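PDB 3VA7: KLLA0E08119p from Kluyveromyces lactis, which is the urea carboxylase part of a longer enzyme, probably carboxylating urea with bicarbonate and ATP through its biotin carboxylase, carboxyltransferase and biotin-carrier domains. Local coordinates for residues E873-Q885 / I892-L904. Residues are numbered along the deposited sequence; the frame is centred on the assembly and turned at random.
Sequences ERHQTVGIVEMSQ and IEFDGSKINQKAL
Gly-879 sits hard against the turn after the neighbouring strand, its CA 3.6 Å from Ile-899 CG2. A CB would probably run into that methyl, and the positive phi (104°, psi -21°) is itself hard for a residue with one. Gly-879 O takes a nearly straight hydrogen bond from Asp-895 N (2.9 Å). Just beyond, Val-881 and Glu-882 both face Glu-893, a classic beta bulge in this antiparallel hairpin, with Val-881 N hydrogen-bonded to Glu-893 O and Glu-893 N to Glu-882 O. On the packed face, the side chains of Ile-880 and Leu-904 cross at about a right angle, CD1 to CD1 3.6 Å, and Met-883 lies alongside Ile-892.

The face of Glu-882 and Glu-893 is looser and polar, Glu-882 pairing with Arg-500; Val-881 is exposed at the bulge. In the turn after strand 889-894, Ser-897 N donates to Asp-895 OD1, an Asx turn, and Ser-897 OG joins from the same face. Lys-898 NZ makes a salt bridge to Asp-895 OD2 (3.5 Å, its hydrogen bond weak). An alanine for Asp-895 would probably leave both serine donors without their acceptor and the lysine without its mate.

Strand 880-885 edges the five-stranded sheet; strand 889-894 joins it to strand 847-852, and Val-872 of helix 859-875 packs on Ile-880 and Met-883.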
loop_
_atom_site.group_PDB
_atom_site.type_symbol
_atom_site.label_atom_id
_atom_site.label_comp_id
_atom_site.label_asym_id
_atom_site.label_seq_id
_atom_site.Cartn_x
_atom_site.Cartn_y
_atom_site.Cartn_z
ATOM N N GLU A 873 31.415 2.956 -9.812
ATOM C CA GLU A 873 31.484 3.175 -8.367
ATOM C C GLU A 873 32.902 3.481 -7.929
ATOM O O GLU A 873 33.141 4.274 -7.019
ATOM C CB GLU A 873 30.918 1.998 -7.561
ATOM C CG GLU A 873 29.366 1.861 -7.595
ATOM C CD GLU A 873 28.909 0.516 -6.991
ATOM O OE1 GLU A 873 28.980 -0.545 -7.698
ATOM O OE2 GLU A 873 28.481 0.506 -5.804
ATOM N N ARG A 874 33.837 2.820 -8.585
ATOM C CA ARG A 874 35.239 2.920 -8.339
ATOM C C ARG A 874 35.752 4.327 -8.689
ATOM O O ARG A 874 36.542 4.890 -7.952
ATOM C CB ARG A 874 35.885 1.930 -9.255
ATOM C CG ARG A 874 37.186 1.305 -8.770
ATOM C CD ARG A 874 37.764 0.487 -9.923
ATOM N NE ARG A 874 39.199 0.576 -9.881
ATOM C CZ ARG A 874 39.976 1.027 -10.866
ATOM N NH1 ARG A 874 39.501 1.425 -12.075
ATOM N NH2 ARG A 874 41.274 1.037 -10.629
ATOM N N HIS A 875 35.321 4.893 -9.810
ATOM C CA HIS A 875 35.709 6.251 -10.128
ATOM C C HIS A 875 34.873 7.241 -9.371
ATOM O O HIS A 875 35.141 8.423 -9.428
ATOM C CB HIS A 875 35.537 6.528 -11.604
ATOM C CG HIS A 875 36.520 5.793 -12.433
ATOM N ND1 HIS A 875 37.686 6.373 -12.892
ATOM C CD2 HIS A 875 36.542 4.509 -12.842
ATOM C CE1 HIS A 875 38.368 5.471 -13.568
ATOM N NE2 HIS A 875 37.687 4.341 -13.577
ATOM N N GLN A 876 33.824 6.776 -8.702
ATOM C CA GLN A 876 32.979 7.668 -7.924
ATOM C C GLN A 876 32.506 8.829 -8.822
ATOM O O GLN A 876 32.350 9.935 -8.367
ATOM C CB GLN A 876 33.736 8.211 -6.688
ATOM C CG GLN A 876 34.349 7.176 -5.742
ATOM C CD GLN A 876 35.300 7.819 -4.660
ATOM O OE1 GLN A 876 36.304 8.547 -4.971
ATOM N NE2 GLN A 876 34.982 7.546 -3.391
ATOM N N THR A 877 32.234 8.554 -10.089
ATOM C CA THR A 877 31.922 9.603 -10.998
ATOM C C THR A 877 30.904 10.568 -10.476
ATOM O O THR A 877 29.853 10.142 -10.094
ATOM C CB THR A 877 31.323 9.054 -12.316
ATOM O OG1 THR A 877 32.106 7.963 -12.810
ATOM C CG2 THR A 877 31.217 10.211 -13.379
ATOM N N VAL A 878 31.177 11.869 -10.520
ATOM C CA VAL A 878 30.158 12.890 -10.232
ATOM C C VAL A 878 29.093 12.996 -11.347
ATOM O O VAL A 878 29.392 12.921 -12.553
ATOM C CB VAL A 878 30.854 14.281 -9.948
ATOM C CG1 VAL A 878 29.876 15.492 -10.008
ATOM C CG2 VAL A 878 31.540 14.236 -8.614
ATOM N N GLY A 879 27.849 13.176 -10.948
ATOM C CA GLY A 879 26.794 13.419 -11.934
ATOM C C GLY A 879 25.863 12.270 -12.257
ATOM O O GLY A 879 24.756 12.485 -12.711
ATOM N N ILE A 880 26.298 11.048 -11.992
ATOM C CA ILE A 880 25.530 9.868 -12.289
ATOM C C ILE A 880 24.473 9.619 -11.238
ATOM O O ILE A 880 24.780 9.561 -10.051
ATOM C CB ILE A 880 26.465 8.672 -12.482
ATOM C CG1 ILE A 880 26.774 8.581 -13.989
ATOM C CG2 ILE A 880 25.807 7.401 -11.941
ATOM C CD1 ILE A 880 28.113 8.114 -14.331
ATOM N N VAL A 881 23.215 9.474 -11.678
ATOM C CA VAL A 881 22.104 9.359 -10.709
ATOM C C VAL A 881 21.734 7.906 -10.338
ATOM O O VAL A 881 21.547 7.590 -9.165
ATOM C CB VAL A 881 20.882 10.183 -11.154
ATOM C CG1 VAL A 881 19.631 9.862 -10.303
ATOM C CG2 VAL A 881 21.249 11.659 -11.106
ATOM N N GLU A 882 21.675 7.031 -11.335
ATOM C CA GLU A 882 21.205 5.669 -11.126
ATOM C C GLU A 882 21.507 4.827 -12.380
ATOM O O GLU A 882 21.328 5.273 -13.507
ATOM C CB GLU A 882 19.717 5.662 -10.758
ATOM C CG GLU A 882 19.147 4.290 -10.708
ATOM C CD GLU A 882 17.734 4.187 -10.123
ATOM O OE1 GLU A 882 17.457 3.136 -9.526
ATOM O OE2 GLU A 882 16.904 5.097 -10.298
ATOM N N MET A 883 22.046 3.635 -12.172
ATOM C CA MET A 883 22.306 2.735 -13.286
ATOM C C MET A 883 21.382 1.555 -13.134
ATOM O O MET A 883 21.381 0.887 -12.074
ATOM C CB MET A 883 23.770 2.301 -13.296
ATOM C CG MET A 883 24.658 3.473 -13.211
ATOM S SD MET A 883 26.386 3.173 -12.818
ATOM C CE MET A 883 26.862 2.570 -14.406
ATOM N N SER A 884 20.623 1.296 -14.193
ATOM C CA SER A 884 19.570 0.287 -14.174
ATOM C C SER A 884 19.824 -0.919 -15.067
ATOM O O SER A 884 19.773 -0.778 -16.269
ATOM C CB SER A 884 18.289 0.976 -14.581
ATOM O OG SER A 884 17.964 1.853 -13.541
ATOM N N GLN A 885 20.095 -2.092 -14.478
ATOM C CA GLN A 885 20.356 -3.345 -15.245
ATOM C C GLN A 885 19.184 -3.933 -16.059
ATOM O O GLN A 885 18.086 -4.196 -15.503
ATOM C CB GLN A 885 20.826 -4.463 -14.322
ATOM C CG GLN A 885 22.177 -4.814 -14.592
ATOM C CD GLN A 885 22.610 -6.196 -14.185
ATOM O OE1 GLN A 885 22.798 -7.069 -15.041
ATOM N NE2 GLN A 885 22.903 -6.370 -12.893
ATOM N N ILE A 892 21.747 4.533 -17.840
ATOM C CA ILE A 892 22.471 5.407 -16.981
ATOM C C ILE A 892 21.793 6.753 -16.917
ATOM O O ILE A 892 21.683 7.447 -17.953
ATOM C CB ILE A 892 23.865 5.571 -17.549
ATOM C CG1 ILE A 892 24.646 4.316 -17.231
ATOM C CG2 ILE A 892 24.585 6.750 -16.890
ATOM C CD1 ILE A 892 25.425 3.882 -18.279
ATOM N N GLU A 893 21.325 7.114 -15.721
ATOM C CA GLU A 893 20.634 8.379 -15.553
ATOM C C GLU A 893 21.611 9.380 -15.038
ATOM O O GLU A 893 22.390 9.077 -14.087
ATOM C CB GLU A 893 19.424 8.307 -14.609
ATOM C CG GLU A 893 18.560 9.589 -14.616
ATOM C CD GLU A 893 17.440 9.624 -13.545
ATOM O OE1 GLU A 893 17.150 8.600 -12.915
ATOM O OE2 GLU A 893 16.848 10.706 -13.302
ATOM N N PHE A 894 21.590 10.574 -15.639
ATOM C CA PHE A 894 22.462 11.628 -15.139
ATOM C C PHE A 894 21.773 12.935 -14.797
ATOM O O PHE A 894 20.623 13.223 -15.187
ATOM C CB PHE A 894 23.654 11.874 -16.073
ATOM C CG PHE A 894 23.266 12.238 -17.523
ATOM C CD1 PHE A 894 23.452 13.551 -18.004
ATOM C CD2 PHE A 894 22.750 11.256 -18.407
ATOM C CE1 PHE A 894 23.123 13.886 -19.333
ATOM C CE2 PHE A 894 22.395 11.566 -19.743
ATOM C CZ PHE A 894 22.577 12.888 -20.206
ATOM N N ASP A 895 22.530 13.725 -14.053
ATOM C CA ASP A 895 22.188 15.086 -13.704
ATOM C C ASP A 895 23.009 16.027 -14.593
ATOM O O ASP A 895 24.184 16.239 -14.357
ATOM C CB ASP A 895 22.562 15.297 -12.247
ATOM C CG ASP A 895 22.055 16.590 -11.711
ATOM O OD1 ASP A 895 21.735 17.500 -12.539
ATOM O OD2 ASP A 895 21.982 16.688 -10.461
ATOM N N GLY A 896 22.362 16.590 -15.599
ATOM C CA GLY A 896 22.962 17.505 -16.579
ATOM C C GLY A 896 23.573 18.782 -16.007
ATOM O O GLY A 896 24.446 19.406 -16.626
ATOM N N SER A 897 23.121 19.158 -14.821
ATOM C CA SER A 897 23.737 20.252 -14.127
ATOM C C SER A 897 25.096 19.833 -13.496
ATOM O O SER A 897 25.900 20.709 -13.116
ATOM C CB SER A 897 22.762 20.835 -13.096
ATOM O OG SER A 897 22.913 20.245 -11.825
ATOM N N LYS A 898 25.361 18.518 -13.419
ATOM C CA LYS A 898 26.649 18.021 -12.888
ATOM C C LYS A 898 27.615 17.424 -13.925
ATOM O O LYS A 898 28.859 17.505 -13.729
ATOM C CB LYS A 898 26.483 17.055 -11.724
ATOM C CG LYS A 898 25.563 17.534 -10.588
ATOM C CD LYS A 898 26.137 17.002 -9.290
ATOM C CE LYS A 898 25.087 16.670 -8.278
ATOM N NZ LYS A 898 24.282 17.869 -8.156
ATOM N N ILE A 899 27.080 16.916 -15.040
ATOM C CA ILE A 899 27.867 16.271 -16.088
ATOM C C ILE A 899 26.996 16.335 -17.305
ATOM O O ILE A 899 25.823 16.087 -17.157
ATOM C CB ILE A 899 28.177 14.774 -15.716
ATOM C CG1 ILE A 899 28.997 14.094 -16.811
ATOM C CG2 ILE A 899 26.868 14.004 -15.462
ATOM C CD1 ILE A 899 29.642 12.779 -16.383
ATOM N N ASN A 900 27.519 16.710 -18.478
ATOM C CA ASN A 900 26.688 16.797 -19.681
ATOM C C ASN A 900 26.746 15.522 -20.473
ATOM O O ASN A 900 27.584 14.662 -20.208
ATOM C CB ASN A 900 27.031 17.993 -20.589
ATOM C CG ASN A 900 28.497 18.013 -21.036
ATOM O OD1 ASN A 900 29.274 18.820 -20.524
ATOM N ND2 ASN A 900 28.889 17.121 -21.953
ATOM N N GLN A 901 25.884 15.411 -21.466
ATOM C CA GLN A 901 25.795 14.226 -22.267
ATOM C C GLN A 901 27.139 13.788 -22.829
ATOM O O GLN A 901 27.518 12.601 -22.722
ATOM C CB GLN A 901 24.798 14.448 -23.412
ATOM C CG GLN A 901 24.246 13.199 -23.988
ATOM C CD GLN A 901 23.424 13.451 -25.243
ATOM O OE1 GLN A 901 23.911 14.022 -26.242
ATOM N NE2 GLN A 901 22.160 13.000 -25.215
ATOM N N LYS A 902 27.851 14.740 -23.438
ATOM C CA LYS A 902 29.088 14.448 -24.134
ATOM C C LYS A 902 30.102 13.916 -23.164
ATOM O O LYS A 902 30.753 12.922 -23.467
ATOM C CB LYS A 902 29.630 15.686 -24.845
ATOM C CG LYS A 902 29.015 15.948 -26.225
ATOM C CD LYS A 902 29.723 17.157 -26.916
ATOM C CE LYS A 902 29.053 17.534 -28.286
ATOM N NZ LYS A 902 29.900 18.552 -29.023
ATOM N N ALA A 903 30.187 14.535 -21.986
ATOM C CA ALA A 903 31.127 14.107 -20.939
ATOM C C ALA A 903 30.878 12.696 -20.406
ATOM O O ALA A 903 31.867 11.918 -20.178
ATOM C CB ALA A 903 31.182 15.121 -19.774
ATOM N N LEU A 904 29.584 12.368 -20.174
ATOM C CA LEU A 904 29.219 11.061 -19.659
ATOM C C LEU A 904 29.534 9.946 -20.721
ATOM O O LEU A 904 30.129 8.883 -20.416
ATOM C CB LEU A 904 27.765 11.082 -19.229
ATOM C CG LEU A 904 27.157 9.700 -19.034
ATOM C CD1 LEU A 904 27.812 9.084 -17.833
ATOM C CD2 LEU A 904 25.671 9.785 -18.838
#